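Local coordinates for lipoprotein LpqN (Mycobacterium tuberculosis, PDB 6E5F) that supports cell envelope biogenesis, binds a dodecyl trehaloside and may link MmpL transporters with periplasmic proteins, at residues 80-88 against 190-201; 100-108 against 118-126. All coordinates share one frame; numbering follows the deposited sequence. Where two conformers were deposited one is given.

Interaction 1. Residues 80-88 against 190-201; sequences PGSPTIDLP and IPSQGAVFVLQL
P83 lies over the F197 ring. P83 CD sits 3.4 Å from the centroid of the F197 ring, 8° off the ring normal, which makes a close CH-pi contact. The backbone of G81 and S82 reaches the far end of the same ring obliquely, with G81 O 3.2 Å from F197 CZ. CG of F197 stands beside its backbone N (chi1 -68°), and this lifts the ring off its strand toward 80-88.

Farther along, I85 and L199 meet tip to tip, with I85 CG2 4.1 Å from L199 CD2. The other branch of I85 ends on I190, where the two CD1 methyls lie 4.1 Å apart. L87 and L201 meet more loosely through their CD1 atoms, at 4.4 Å.

No direct hydrogen bond joins the two segments. Water takes that role at the type I' turn S192-A195. One water donates to both G81 O (3.0 Å) and Q193 O. Another accepts from S192 OG (2.6 Å) and donates to G81 O. A third connects S82 O with Q193 NE2.

The contact packs strand 84-86, through its side chains, onto the hairpin of strands 179-192 and 195-206. Strand 84-86 pairs with 225-227 in a separate small sheet. Strand 120-130 flanks 195-206 on its other side through backbone bonds such as V196 with L128.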
loop_
_atom_site.group_PDB
_atom_site.type_symbol
_atom_site.label_atom_id
_atom_site.label_comp_id
_atom_site.label_asym_id
_atom_site.label_seq_id
_atom_site.Cartn_x
_atom_site.Cartn_y
_atom_site.Cartn_z
ATOM N N PRO A 80 -14.763 -13.176 -7.543
ATOM C CA PRO A 80 -14.886 -14.470 -6.863
ATOM C C PRO A 80 -13.543 -14.936 -6.314
ATOM O O PRO A 80 -12.497 -14.780 -6.952
ATOM C CB PRO A 80 -15.397 -15.398 -7.966
ATOM C CG PRO A 80 -16.173 -14.500 -8.865
ATOM C CD PRO A 80 -15.437 -13.186 -8.857
ATOM N N GLY A 81 -13.581 -15.504 -5.110
ATOM C CA GLY A 81 -12.403 -16.056 -4.480
ATOM C C GLY A 81 -11.518 -15.059 -3.770
ATOM O O GLY A 81 -10.483 -15.464 -3.216
ATOM N N SER A 82 -11.883 -13.771 -3.754
ATOM C CA SER A 82 -11.008 -12.750 -3.187
ATOM C C SER A 82 -11.497 -12.316 -1.813
ATOM O O SER A 82 -12.678 -12.424 -1.490
ATOM C CB SER A 82 -10.941 -11.525 -4.109
ATOM O OG SER A 82 -12.166 -10.814 -4.134
ATOM N N PRO A 83 -10.603 -11.800 -0.964
ATOM C CA PRO A 83 -11.036 -11.342 0.361
ATOM C C PRO A 83 -11.848 -10.061 0.258
ATOM O O PRO A 83 -11.741 -9.301 -0.706
ATOM C CB PRO A 83 -9.716 -11.105 1.107
ATOM C CG PRO A 83 -8.716 -10.901 0.055
ATOM C CD PRO A 83 -9.145 -11.710 -1.130
ATOM N N THR A 84 -12.686 -9.836 1.264
ATOM C CA THR A 84 -13.442 -8.595 1.379
ATOM C C THR A 84 -12.666 -7.671 2.309
ATOM O O THR A 84 -12.438 -8.009 3.474
ATOM C CB THR A 84 -14.843 -8.850 1.928
ATOM O OG1 THR A 84 -15.505 -9.839 1.127
ATOM C CG2 THR A 84 -15.666 -7.566 1.919
ATOM N N ILE A 85 -12.264 -6.516 1.792
ATOM C CA ILE A 85 -11.419 -5.575 2.521
ATOM C C ILE A 85 -12.218 -4.291 2.690
ATOM O O ILE A 85 -12.494 -3.589 1.709
ATOM C CB ILE A 85 -10.095 -5.326 1.796
ATOM C CG1 ILE A 85 -9.308 -6.637 1.687
ATOM C CG2 ILE A 85 -9.274 -4.276 2.539
ATOM C CD1 ILE A 85 -8.180 -6.597 0.699
ATOM N N ASP A 86 -12.596 -3.991 3.930
ATOM C CA ASP A 86 -13.402 -2.813 4.248
ATOM C C ASP A 86 -12.456 -1.726 4.755
ATOM O O ASP A 86 -12.126 -1.670 5.941
ATOM C CB ASP A 86 -14.468 -3.165 5.281
ATOM C CG ASP A 86 -15.342 -1.979 5.647
ATOM O OD1 ASP A 86 -15.996 -1.419 4.743
ATOM O OD2 ASP A 86 -15.381 -1.615 6.842
ATOM N N LEU A 87 -12.014 -0.862 3.838
ATOM C CA LEU A 87 -11.214 0.303 4.200
ATOM C C LEU A 87 -12.138 1.453 4.597
ATOM O O LEU A 87 -13.149 1.694 3.932
ATOM C CB LEU A 87 -10.368 0.761 3.013
ATOM C CG LEU A 87 -8.944 0.245 2.762
ATOM C CD1 LEU A 87 -8.299 -0.406 3.981
ATOM C CD2 LEU A 87 -8.917 -0.694 1.563
ATOM N N PRO A 88 -11.815 2.191 5.654
ATOM C CA PRO A 88 -12.632 3.349 6.018
ATOM C C PRO A 88 -12.302 4.557 5.155
ATOM O O PRO A 88 -11.224 4.666 4.568
ATOM C CB PRO A 88 -12.231 3.606 7.474
ATOM C CG PRO A 88 -10.797 3.197 7.516
ATOM C CD PRO A 88 -10.690 2.004 6.592
ATOM N N ILE A 190 -2.312 -11.781 2.946
ATOM C CA ILE A 190 -3.598 -12.389 3.274
ATOM C C ILE A 190 -3.637 -13.773 2.632
ATOM O O ILE A 190 -4.142 -13.922 1.508
ATOM C CB ILE A 190 -4.763 -11.506 2.799
ATOM C CG1 ILE A 190 -4.629 -10.074 3.342
ATOM C CG2 ILE A 190 -6.107 -12.127 3.209
ATOM C CD1 ILE A 190 -5.462 -9.059 2.575
ATOM N N PRO A 191 -3.106 -14.806 3.285
ATOM C CA PRO A 191 -3.211 -16.158 2.716
ATOM C C PRO A 191 -4.654 -16.632 2.771
ATOM O O PRO A 191 -5.300 -16.572 3.820
ATOM C CB PRO A 191 -2.308 -17.004 3.627
ATOM C CG PRO A 191 -1.487 -16.015 4.411
ATOM C CD PRO A 191 -2.349 -14.810 4.548
ATOM N N SER A 192 -5.165 -17.100 1.631
ATOM C CA SER A 192 -6.568 -17.466 1.547
ATOM C C SER A 192 -6.844 -18.200 0.247
ATOM O O SER A 192 -6.338 -17.813 -0.812
ATOM C CB SER A 192 -7.457 -16.219 1.590
ATOM O OG SER A 192 -8.808 -16.581 1.361
ATOM N N GLN A 193 -7.679 -19.234 0.344
ATOM C CA GLN A 193 -8.292 -19.885 -0.813
ATOM C C GLN A 193 -7.268 -20.272 -1.873
ATOM O O GLN A 193 -7.393 -19.929 -3.051
ATOM C CB GLN A 193 -9.403 -19.013 -1.401
ATOM C CG GLN A 193 -10.550 -18.748 -0.443
ATOM C CD GLN A 193 -11.668 -17.967 -1.090
ATOM O OE1 GLN A 193 -12.239 -18.405 -2.083
ATOM N NE2 GLN A 193 -11.989 -16.810 -0.533
ATOM N N GLY A 194 -6.250 -21.015 -1.448
ATOM C CA GLY A 194 -5.231 -21.490 -2.361
ATOM C C GLY A 194 -4.352 -20.414 -2.957
ATOM O O GLY A 194 -3.725 -20.639 -3.995
ATOM N N ALA A 195 -4.274 -19.247 -2.327
ATOM C CA ALA A 195 -3.493 -18.153 -2.868
ATOM C C ALA A 195 -2.973 -17.315 -1.712
ATOM O O ALA A 195 -3.336 -17.528 -0.550
ATOM C CB ALA A 195 -4.330 -17.298 -3.823
ATOM N N VAL A 196 -2.104 -16.372 -2.036
ATOM C CA VAL A 196 -1.686 -15.338 -1.101
ATOM C C VAL A 196 -2.082 -14.021 -1.741
ATOM O O VAL A 196 -1.534 -13.635 -2.778
ATOM C CB VAL A 196 -0.184 -15.391 -0.805
ATOM C CG1 VAL A 196 0.217 -14.243 0.088
ATOM C CG2 VAL A 196 0.174 -16.713 -0.138
ATOM N N PHE A 197 -3.045 -13.339 -1.137
ATOM C CA PHE A 197 -3.429 -12.013 -1.586
ATOM C C PHE A 197 -2.534 -10.991 -0.905
ATOM O O PHE A 197 -2.188 -11.133 0.277
ATOM C CB PHE A 197 -4.896 -11.746 -1.264
ATOM C CG PHE A 197 -5.849 -12.591 -2.066
ATOM C CD1 PHE A 197 -6.184 -13.864 -1.650
ATOM C CD2 PHE A 197 -6.392 -12.113 -3.247
ATOM C CE1 PHE A 197 -7.058 -14.642 -2.400
ATOM C CE2 PHE A 197 -7.264 -12.884 -3.992
ATOM C CZ PHE A 197 -7.591 -14.148 -3.564
ATOM N N VAL A 198 -2.128 -9.982 -1.659
ATOM C CA VAL A 198 -1.233 -8.941 -1.167
ATOM C C VAL A 198 -1.924 -7.602 -1.383
ATOM O O VAL A 198 -2.155 -7.187 -2.529
ATOM C CB VAL A 198 0.126 -8.974 -1.872
ATOM C CG1 VAL A 198 1.043 -7.868 -1.310
ATOM C CG2 VAL A 198 0.775 -10.350 -1.735
ATOM N N LEU A 199 -2.254 -6.932 -0.287
ATOM C CA LEU A 199 -2.818 -5.592 -0.323
ATOM C C LEU A 199 -1.692 -4.608 -0.086
ATOM O O LEU A 199 -0.906 -4.780 0.848
ATOM C CB LEU A 199 -3.864 -5.431 0.777
ATOM C CG LEU A 199 -4.438 -4.029 0.992
ATOM C CD1 LEU A 199 -5.344 -3.645 -0.159
ATOM C CD2 LEU A 199 -5.174 -3.950 2.324
ATOM N N GLN A 200 -1.605 -3.590 -0.928
ATOM C CA GLN A 200 -0.670 -2.496 -0.686
ATOM C C GLN A 200 -1.449 -1.198 -0.622
ATOM O O GLN A 200 -2.312 -0.935 -1.467
ATOM C CB GLN A 200 0.439 -2.459 -1.743
ATOM C CG GLN A 200 1.375 -3.676 -1.648
ATOM C CD GLN A 200 2.671 -3.513 -2.413
ATOM O OE1 GLN A 200 2.675 -3.234 -3.609
ATOM N NE2 GLN A 200 3.789 -3.685 -1.716
ATOM N N LEU A 201 -1.166 -0.415 0.410
ATOM C CA LEU A 201 -1.720 0.922 0.568
ATOM C C LEU A 201 -0.571 1.909 0.392
ATOM O O LEU A 201 0.395 1.883 1.164
ATOM C CB LEU A 201 -2.384 1.080 1.933
ATOM C CG LEU A 201 -3.484 0.058 2.260
ATOM C CD1 LEU A 201 -3.988 0.261 3.683
ATOM C CD2 LEU A 201 -4.634 0.140 1.271
HETATM O O HOH W 1 -8.803 -17.640 -4.528
HETATM O O HOH W 2 -10.055 -14.766 -0.043
HETATM O O HOH W 3 -14.280 -14.720 -1.476
#

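Interaction 2. Residues 100-108 against 118-126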
loop_
_atom_site.group_PDB
_atom_site.type_symbol
_atom_site.label_atom_id
_atom_site.label_comp_id
_atom_site.label_asym_id
_atom_site.label_seq_id
_atom_site.Cartn_x
_atom_site.Cartn_y
_atom_site.Cartn_z
ATOM N N SER A 100 -7.383 3.234 -13.361
ATOM C CA SER A 100 -5.991 2.980 -13.717
ATOM C C SER A 100 -5.044 3.501 -12.645
ATOM O O SER A 100 -4.033 2.861 -12.332
ATOM C CB SER A 100 -5.669 3.637 -15.059
ATOM O OG SER A 100 -6.388 3.028 -16.116
ATOM N N ARG A 101 -5.358 4.658 -12.067
ATOM C CA ARG A 101 -4.491 5.272 -11.065
ATOM C C ARG A 101 -4.788 4.820 -9.639
ATOM O O ARG A 101 -3.974 5.082 -8.746
ATOM C CB ARG A 101 -4.581 6.798 -11.152
ATOM C CG ARG A 101 -4.025 7.356 -12.450
ATOM C CD ARG A 101 -3.529 8.780 -12.288
ATOM N NE ARG A 101 -2.695 9.180 -13.418
ATOM C CZ ARG A 101 -3.162 9.654 -14.569
ATOM N NH1 ARG A 101 -4.467 9.796 -14.761
ATOM N NH2 ARG A 101 -2.317 9.986 -15.535
ATOM N N ALA A 102 -5.921 4.162 -9.400
ATOM C CA ALA A 102 -6.257 3.608 -8.086
ATOM C C ALA A 102 -6.818 2.212 -8.317
ATOM O O ALA A 102 -8.036 1.999 -8.296
ATOM C CB ALA A 102 -7.272 4.491 -7.355
ATOM N N PRO A 103 -5.944 1.223 -8.547
ATOM C CA PRO A 103 -6.423 -0.090 -9.015
ATOM C C PRO A 103 -7.455 -0.739 -8.112
ATOM O O PRO A 103 -8.413 -1.343 -8.620
ATOM C CB PRO A 103 -5.127 -0.909 -9.113
ATOM C CG PRO A 103 -4.063 0.106 -9.337
ATOM C CD PRO A 103 -4.475 1.300 -8.532
ATOM N N TYR A 104 -7.296 -0.647 -6.797
ATOM C CA TYR A 104 -8.266 -1.172 -5.844
ATOM C C TYR A 104 -8.996 -0.049 -5.116
ATOM O O TYR A 104 -9.401 -0.203 -3.962
ATOM C CB TYR A 104 -7.591 -2.129 -4.865
ATOM C CG TYR A 104 -8.510 -3.098 -4.165
ATOM C CD1 TYR A 104 -9.119 -4.144 -4.857
ATOM C CD2 TYR A 104 -8.752 -2.992 -2.804
ATOM C CE1 TYR A 104 -9.944 -5.043 -4.208
ATOM C CE2 TYR A 104 -9.576 -3.891 -2.147
ATOM C CZ TYR A 104 -10.174 -4.912 -2.856
ATOM O OH TYR A 104 -10.996 -5.809 -2.208
ATOM N N GLY A 105 -9.173 1.087 -5.786
ATOM C CA GLY A 105 -9.748 2.248 -5.149
ATOM C C GLY A 105 -8.740 2.974 -4.281
ATOM O O GLY A 105 -7.540 2.697 -4.283
ATOM N N GLY A 106 -9.260 3.936 -3.531
ATOM C CA GLY A 106 -8.420 4.725 -2.655
ATOM C C GLY A 106 -9.218 5.851 -2.035
ATOM O O GLY A 106 -10.449 5.864 -2.074
ATOM N N ILE A 107 -8.482 6.791 -1.445
ATOM C CA ILE A 107 -9.073 7.982 -0.857
ATOM C C ILE A 107 -8.199 9.172 -1.214
ATOM O O ILE A 107 -6.976 9.049 -1.346
ATOM C CB ILE A 107 -9.240 7.858 0.673
ATOM C CG1 ILE A 107 -7.911 7.474 1.327
ATOM C CG2 ILE A 107 -10.321 6.843 1.007
ATOM C CD1 ILE A 107 -7.948 7.475 2.844
ATOM N N VAL A 108 -8.837 10.328 -1.369
ATOM C CA VAL A 108 -8.153 11.583 -1.643
ATOM C C VAL A 108 -8.659 12.625 -0.656
ATOM O O VAL A 108 -9.841 12.633 -0.296
ATOM C CB VAL A 108 -8.361 12.045 -3.100
ATOM C CG1 VAL A 108 -9.840 12.235 -3.406
ATOM C CG2 VAL A 108 -7.595 13.329 -3.367
ATOM N N PRO A 118 -3.139 16.649 -4.500
ATOM C CA PRO A 118 -3.726 16.435 -3.174
ATOM C C PRO A 118 -3.137 15.209 -2.502
ATOM O O PRO A 118 -2.694 14.268 -3.179
ATOM C CB PRO A 118 -5.210 16.208 -3.495
ATOM C CG PRO A 118 -5.182 15.541 -4.836
ATOM C CD PRO A 118 -4.029 16.183 -5.582
ATOM N N PRO A 119 -3.126 15.169 -1.168
ATOM C CA PRO A 119 -2.758 13.926 -0.481
ATOM C C PRO A 119 -3.695 12.798 -0.883
ATOM O O PRO A 119 -4.909 12.982 -0.987
ATOM C CB PRO A 119 -2.918 14.277 1.003
ATOM C CG PRO A 119 -2.808 15.759 1.062
ATOM C CD PRO A 119 -3.395 16.267 -0.222
ATOM N N THR A 120 -3.116 11.620 -1.101
ATOM C CA THR A 120 -3.883 10.459 -1.523
ATOM C C THR A 120 -3.341 9.205 -0.857
ATOM O O THR A 120 -2.148 9.102 -0.552
ATOM C CB THR A 120 -3.812 10.245 -3.043
ATOM O OG1 THR A 120 -2.457 9.971 -3.423
ATOM C CG2 THR A 120 -4.319 11.464 -3.787
ATOM N N ILE A 121 -4.235 8.244 -0.644
ATOM C CA ILE A 121 -3.870 6.889 -0.256
ATOM C C ILE A 121 -4.583 5.952 -1.225
ATOM O O ILE A 121 -5.818 5.918 -1.269
ATOM C CB ILE A 121 -4.231 6.577 1.205
ATOM C CG1 ILE A 121 -3.540 7.584 2.134
ATOM C CG2 ILE A 121 -3.831 5.143 1.557
ATOM C CD1 ILE A 121 -3.868 7.417 3.605
ATOM N N VAL A 122 -3.803 5.214 -2.001
ATOM C CA VAL A 122 -4.309 4.372 -3.080
ATOM C C VAL A 122 -4.054 2.919 -2.721
ATOM O O VAL A 122 -3.019 2.578 -2.146
ATOM C CB VAL A 122 -3.642 4.743 -4.418
ATOM C CG1 VAL A 122 -3.846 3.657 -5.446
ATOM C CG2 VAL A 122 -4.181 6.078 -4.916
ATOM N N ALA A 123 -5.020 2.062 -3.045
ATOM C CA ALA A 123 -4.939 0.643 -2.722
ATOM C C ALA A 123 -4.721 -0.171 -3.991
ATOM O O ALA A 123 -5.222 0.174 -5.063
ATOM C CB ALA A 123 -6.229 0.172 -2.041
ATOM N N ILE A 124 -3.945 -1.249 -3.849
ATOM C CA ILE A 124 -3.751 -2.236 -4.905
ATOM C C ILE A 124 -3.892 -3.605 -4.257
ATOM O O ILE A 124 -3.371 -3.831 -3.157
ATOM C CB ILE A 124 -2.347 -2.105 -5.531
ATOM C CG1 ILE A 124 -2.090 -0.675 -6.011
ATOM C CG2 ILE A 124 -2.190 -3.080 -6.679
ATOM C CD1 ILE A 124 -0.627 -0.296 -6.005
ATOM N N LEU A 125 -4.601 -4.511 -4.910
ATOM C CA LEU A 125 -4.748 -5.875 -4.419
ATOM C C LEU A 125 -4.341 -6.838 -5.522
ATOM O O LEU A 125 -4.828 -6.740 -6.652
ATOM C CB LEU A 125 -6.176 -6.157 -3.962
ATOM C CG LEU A 125 -6.412 -7.528 -3.299
ATOM C CD1 LEU A 125 -5.546 -7.686 -2.051
ATOM C CD2 LEU A 125 -7.876 -7.703 -2.952
ATOM N N SER A 126 -3.424 -7.744 -5.193
ATOM C CA SER A 126 -2.924 -8.739 -6.125
ATOM C C SER A 126 -3.139 -10.125 -5.536
ATOM O O SER A 126 -3.146 -10.301 -4.312
ATOM C CB SER A 126 -1.432 -8.546 -6.403
ATOM O OG SER A 126 -1.158 -7.226 -6.844
#
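Y104 and L125 lie side by side and point the same way. L125 CB sits over one face of the Y104 ring, 3.9 Å from its centroid and displaced toward the rim. L125 CD2 touches Y104 CE1 at 3.6 Å. CG of Y104 is anti to the backbone N (chi1 -159°), and this carries the ring along the 120-126 strand. The CB of A123 meets the ring at its edge.

Next to this, P103 CG rests on I124 CG1, and V122 CG1 packs under A102 and P103. At the other end V108 CG2 meets P118 CG at 3.6 Å. On the other face of the sheet from V108 and V122, I107 CG1 runs alongside I121 CB.

The backbones form an antiparallel beta hairpin of strands 106-109 and 120-130. The axes of 106-108 and 120-126 come within 4.7 Å and run at 170°. I107 and I121 make a hydrogen-bonded pair: I107 N to I121 O is 2.8 Å, and I121 N returns to I107 O. G106 faces V122 as a non-hydrogen-bonded pair, and G106 CA lies 3.2 Å from I121 O.

The pairing goes on past the strand. A123 N bonds G105 O at 2.9 Å. Y104 N bonds A123 O at 2.8 Å, from above the carbonyl plane. The type I turn A102-G105, closed by G105 N to A102 O, brings Y104 N and G105 O round to the strand.

Farther out, H77 stacks on the Y104 ring. W93 touches I107, and A216 of helix 210-223 touches I121.

Overall arrangement
Interactions 1 and 2 meet in one antiparallel sheet, with centres about 15 Å apart. Strands 120-130 and 195-206 are neighbours in it. Q200 N lies 2.9 Å from I124 O and V198 N 2.9 Å from S126 O, both probable hydrogen bonds. L199 CD1 also packs 3.6 Å from I124 O. Both segments of interaction 2 fall between 80-88 and 190-201 in the chain. Both interactions reach the bound dodecyl trehaloside: the side chains of L201 and I121 each come within about 4 Å of it. I220 of helix 210-223 touches both of these side chains, so the helix and the sheet meet beside the ligand.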